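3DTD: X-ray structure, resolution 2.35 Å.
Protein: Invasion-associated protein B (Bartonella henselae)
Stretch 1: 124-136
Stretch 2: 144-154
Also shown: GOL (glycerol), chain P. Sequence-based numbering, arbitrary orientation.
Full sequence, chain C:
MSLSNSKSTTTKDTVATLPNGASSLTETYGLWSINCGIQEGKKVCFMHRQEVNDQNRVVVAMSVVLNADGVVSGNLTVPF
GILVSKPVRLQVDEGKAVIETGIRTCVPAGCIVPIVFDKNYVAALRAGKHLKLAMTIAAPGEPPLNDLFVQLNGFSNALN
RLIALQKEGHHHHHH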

# COMPACT_ATOMS: atom_id res chain seq x y z
N ALA C 124 -2.29 45.32 -26.24
CA ALA C 124 -1.22 44.51 -26.84
C ALA C 124 -1.41 43.03 -26.56
O ALA C 124 -1.16 42.20 -27.43
CB ALA C 124 0.14 44.98 -26.34
N LEU C 125 -1.87 42.71 -25.35
CA LEU C 125 -2.20 41.35 -24.93
C LEU C 125 -3.34 40.74 -25.76
O LEU C 125 -3.30 39.55 -26.08
CB LEU C 125 -2.59 41.34 -23.44
CG LEU C 125 -1.72 40.86 -22.27
CD1 LEU C 125 -0.27 40.55 -22.61
CD2 LEU C 125 -1.82 41.85 -21.12
N ARG C 126 -4.33 41.57 -26.10
CA ARG C 126 -5.47 41.15 -26.93
C ARG C 126 -5.06 40.81 -28.36
O ARG C 126 -5.62 39.91 -28.96
CB ARG C 126 -6.55 42.24 -26.96
CG ARG C 126 -7.02 42.70 -25.61
CD ARG C 126 -8.10 43.75 -25.73
NE ARG C 126 -9.39 43.12 -25.60
CZ ARG C 126 -10.23 43.31 -24.60
NH1 ARG C 126 -9.95 44.17 -23.63
NH2 ARG C 126 -11.38 42.66 -24.58
N ALA C 127 -4.08 41.54 -28.88
CA ALA C 127 -3.60 41.34 -30.25
C ALA C 127 -2.42 40.38 -30.36
O ALA C 127 -2.03 39.98 -31.46
CB ALA C 127 -3.24 42.69 -30.89
N GLY C 128 -1.86 39.99 -29.22
CA GLY C 128 -0.65 39.17 -29.18
C GLY C 128 -0.87 37.67 -29.24
O GLY C 128 -2.00 37.20 -29.08
N LYS C 129 0.21 36.94 -29.46
CA LYS C 129 0.20 35.47 -29.48
C LYS C 129 0.89 34.86 -28.27
O LYS C 129 0.39 33.90 -27.67
CB LYS C 129 0.82 34.94 -30.78
CG LYS C 129 -0.21 34.64 -31.87
CD LYS C 129 0.34 34.85 -33.28
CE LYS C 129 0.15 36.29 -33.74
NZ LYS C 129 0.55 36.48 -35.16
N HIS C 130 2.03 35.42 -27.89
CA HIS C 130 2.81 34.99 -26.74
C HIS C 130 3.15 36.14 -25.84
O HIS C 130 3.49 37.17 -26.27
CB HIS C 130 4.12 34.39 -27.19
CG HIS C 130 4.01 32.99 -27.65
ND1 HIS C 130 5.07 32.12 -27.62
CD2 HIS C 130 2.98 32.31 -28.16
CE1 HIS C 130 4.67 30.95 -28.07
NE2 HIS C 130 3.41 31.04 -28.42
N LEU C 131 3.08 35.92 -24.56
CA LEU C 131 3.68 36.83 -23.60
C LEU C 131 5.02 36.25 -23.17
O LEU C 131 5.07 35.31 -22.38
CB LEU C 131 2.76 37.06 -22.40
CG LEU C 131 3.29 37.97 -21.29
CD1 LEU C 131 3.58 39.39 -21.79
CD2 LEU C 131 2.29 38.01 -20.16
N LYS C 132 6.10 36.79 -23.73
CA LYS C 132 7.44 36.27 -23.50
C LYS C 132 8.00 36.72 -22.16
O LYS C 132 7.87 37.89 -21.78
CB LYS C 132 8.38 36.70 -24.63
CG LYS C 132 8.10 36.02 -25.97
CD LYS C 132 9.13 36.41 -27.01
CE LYS C 132 8.83 35.76 -28.35
NZ LYS C 132 9.82 36.16 -29.40
N LEU C 133 8.61 35.78 -21.44
CA LEU C 133 9.23 36.08 -20.15
C LEU C 133 10.76 36.01 -20.24
O LEU C 133 11.31 35.15 -20.92
CB LEU C 133 8.73 35.12 -19.06
CG LEU C 133 7.32 35.11 -18.45
CD1 LEU C 133 6.42 36.28 -18.88
CD2 LEU C 133 6.64 33.80 -18.74
N ALA C 134 11.42 36.93 -19.55
CA ALA C 134 12.88 36.95 -19.46
C ALA C 134 13.32 37.16 -18.01
O ALA C 134 12.89 38.11 -17.35
CB ALA C 134 13.45 38.04 -20.36
N MET C 135 14.17 36.26 -17.52
CA MET C 135 14.67 36.33 -16.14
C MET C 135 16.10 35.79 -16.03
O MET C 135 16.68 35.33 -17.01
CB MET C 135 13.71 35.63 -15.17
CG MET C 135 13.44 34.16 -15.47
SD MET C 135 11.86 33.58 -14.83
CE MET C 135 10.73 34.16 -16.09
N THR C 136 16.66 35.86 -14.82
CA THR C 136 18.03 35.41 -14.56
C THR C 136 18.01 34.22 -13.60
O THR C 136 17.32 34.24 -12.58
CB THR C 136 18.89 36.56 -13.98
OG1 THR C 136 18.69 37.75 -14.75
CG2 THR C 136 20.36 36.21 -13.99
N PRO C 144 20.83 33.63 -18.38
CA PRO C 144 19.45 34.06 -18.61
C PRO C 144 18.51 32.88 -18.87
O PRO C 144 18.93 31.84 -19.37
CB PRO C 144 19.56 34.94 -19.85
CG PRO C 144 20.73 34.41 -20.60
CD PRO C 144 21.69 33.87 -19.57
N LEU C 145 17.24 33.06 -18.51
CA LEU C 145 16.18 32.13 -18.88
C LEU C 145 15.18 32.91 -19.72
O LEU C 145 14.46 33.78 -19.21
CB LEU C 145 15.52 31.52 -17.63
CG LEU C 145 14.52 30.36 -17.81
CD1 LEU C 145 15.18 29.12 -18.40
CD2 LEU C 145 13.85 30.01 -16.49
N ASN C 146 15.15 32.62 -21.02
CA ASN C 146 14.39 33.41 -21.98
C ASN C 146 13.36 32.64 -22.80
O ASN C 146 12.63 33.22 -23.60
CB ASN C 146 15.34 34.15 -22.93
CG ASN C 146 16.22 35.18 -22.23
OD1 ASN C 146 15.85 35.75 -21.20
ND2 ASN C 146 17.40 35.42 -22.79
N ASP C 147 13.28 31.32 -22.58
CA ASP C 147 12.42 30.45 -23.39
C ASP C 147 11.01 30.22 -22.82
O ASP C 147 10.22 29.45 -23.38
CB ASP C 147 13.12 29.12 -23.71
CG ASP C 147 13.57 28.36 -22.46
OD1 ASP C 147 14.12 27.25 -22.62
OD2 ASP C 147 13.39 28.86 -21.33
N LEU C 148 10.70 30.88 -21.71
CA LEU C 148 9.39 30.76 -21.08
C LEU C 148 8.41 31.82 -21.59
O LEU C 148 8.81 32.94 -21.92
CB LEU C 148 9.52 30.85 -19.55
CG LEU C 148 9.58 29.60 -18.67
CD1 LEU C 148 10.42 28.47 -19.24
CD2 LEU C 148 10.08 30.02 -17.30
N PHE C 149 7.14 31.45 -21.64
CA PHE C 149 6.08 32.31 -22.18
C PHE C 149 4.72 31.92 -21.62
O PHE C 149 4.56 30.84 -21.04
CB PHE C 149 6.05 32.27 -23.72
CG PHE C 149 6.06 30.87 -24.29
CD1 PHE C 149 4.89 30.14 -24.41
CD2 PHE C 149 7.26 30.29 -24.70
CE1 PHE C 149 4.91 28.85 -24.92
CE2 PHE C 149 7.29 29.00 -25.20
CZ PHE C 149 6.12 28.29 -25.31
N VAL C 150 3.75 32.81 -21.79
CA VAL C 150 2.34 32.49 -21.58
C VAL C 150 1.64 32.65 -22.93
O VAL C 150 1.78 33.68 -23.59
CB VAL C 150 1.70 33.40 -20.50
CG1 VAL C 150 0.22 33.08 -20.31
CG2 VAL C 150 2.42 33.25 -19.16
N GLN C 151 0.92 31.62 -23.36
CA GLN C 151 0.19 31.66 -24.63
C GLN C 151 -1.08 32.49 -24.47
O GLN C 151 -1.81 32.33 -23.49
CB GLN C 151 -0.14 30.25 -25.11
CG GLN C 151 1.07 29.38 -25.39
CD GLN C 151 0.68 27.99 -25.85
OE1 GLN C 151 0.43 27.76 -27.03
NE2 GLN C 151 0.63 27.05 -24.91
N LEU C 152 -1.33 33.36 -25.44
CA LEU C 152 -2.40 34.36 -25.32
C LEU C 152 -3.67 34.05 -26.12
O LEU C 152 -4.57 34.88 -26.20
CB LEU C 152 -1.87 35.76 -25.69
CG LEU C 152 -0.72 36.33 -24.85
CD1 LEU C 152 -0.17 37.59 -25.51
CD2 LEU C 152 -1.14 36.60 -23.40
N ASN C 153 -3.75 32.86 -26.72
CA ASN C 153 -4.94 32.45 -27.46
C ASN C 153 -6.16 32.33 -26.55
O ASN C 153 -6.22 31.47 -25.67
CB ASN C 153 -4.71 31.14 -28.22
CG ASN C 153 -5.90 30.76 -29.09
OD1 ASN C 153 -6.74 29.95 -28.70
ND2 ASN C 153 -5.99 31.36 -30.27
N GLY C 154 -7.12 33.24 -26.75
CA GLY C 154 -8.32 33.28 -25.95
C GLY C 154 -8.33 34.38 -24.89
O GLY C 154 -9.31 34.51 -24.17
C1 GOL P . -8.76 35.97 -28.17
O1 GOL P . -9.97 35.25 -28.27
C2 GOL P . -7.76 35.67 -29.29
O2 GOL P . -7.77 34.30 -29.66
C3 GOL P . -6.36 36.08 -28.85
O3 GOL P . -6.42 37.14 -27.91
O HOH W 1 -1.21 31.29 -28.22
O HOH W 2 0.77 29.46 -28.90
O HOH W 3 11.99 32.97 -19.53

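Strand 130-136 and the segment 144-154 run antiparallel, the axis of 149-151 lying at 168° to the first strand and 4.6 Å from it. Main-chain amides do most of the bonding. Leu131 and Val150 form a reciprocal pair: Leu131 N to Val150 O is 2.8 Å with an N-H...O angle of 178°, and Val150 N to Leu131 O is 2.9 Å at 159°. Leu152 N continues this ladder to Lys129 O (2.9 Å), and Leu133 N donates to Leu148 O (2.9 Å).

Beyond Lys132 the register shifts by one residue. A second reciprocal pair follows, Met135 N to Leu145 O at 3.0 Å and Leu145 N to Met135 O at 2.8 Å. Between the ladders Leu133 O lies 3.5 Å from Leu148 O, two acceptors that cannot bond; Leu148 O is satisfied by Leu133 N. Where the ladders part, water 3 donates to Leu133 O (2.7 Å) and Leu145 O (2.6 Å) and accepts from Leu148 N (3.3 Å).

His130 and Phe149 point to the same face of the sheet, where their rings form an offset stack, centroids 4.4 Å apart and planes at 24°. Water 2 lies 3.1 Å from His130 NE2 and donates to Gln151 OE1 (2.5 Å), so it links two polar groups of neighbouring strands.

Leu131, Val150, Met135 and Leu145 point to the other face and pack in pairs there: Leu131 CB to Val150 CB is 4.3 Å, Met135 CG to Leu145 CB 4.0 Å. Leu133 CD2 reaches Leu148 CB at 4.2 Å. Leu152 has the largest covered area, 125 of the 825 Å² buried in total. Its CB points toward stretch 1, and its CD2 lies 4.1 Å from both Leu125 CD1 and Leu131 CB, so a branched apolar side chain suits the space between helix and strand.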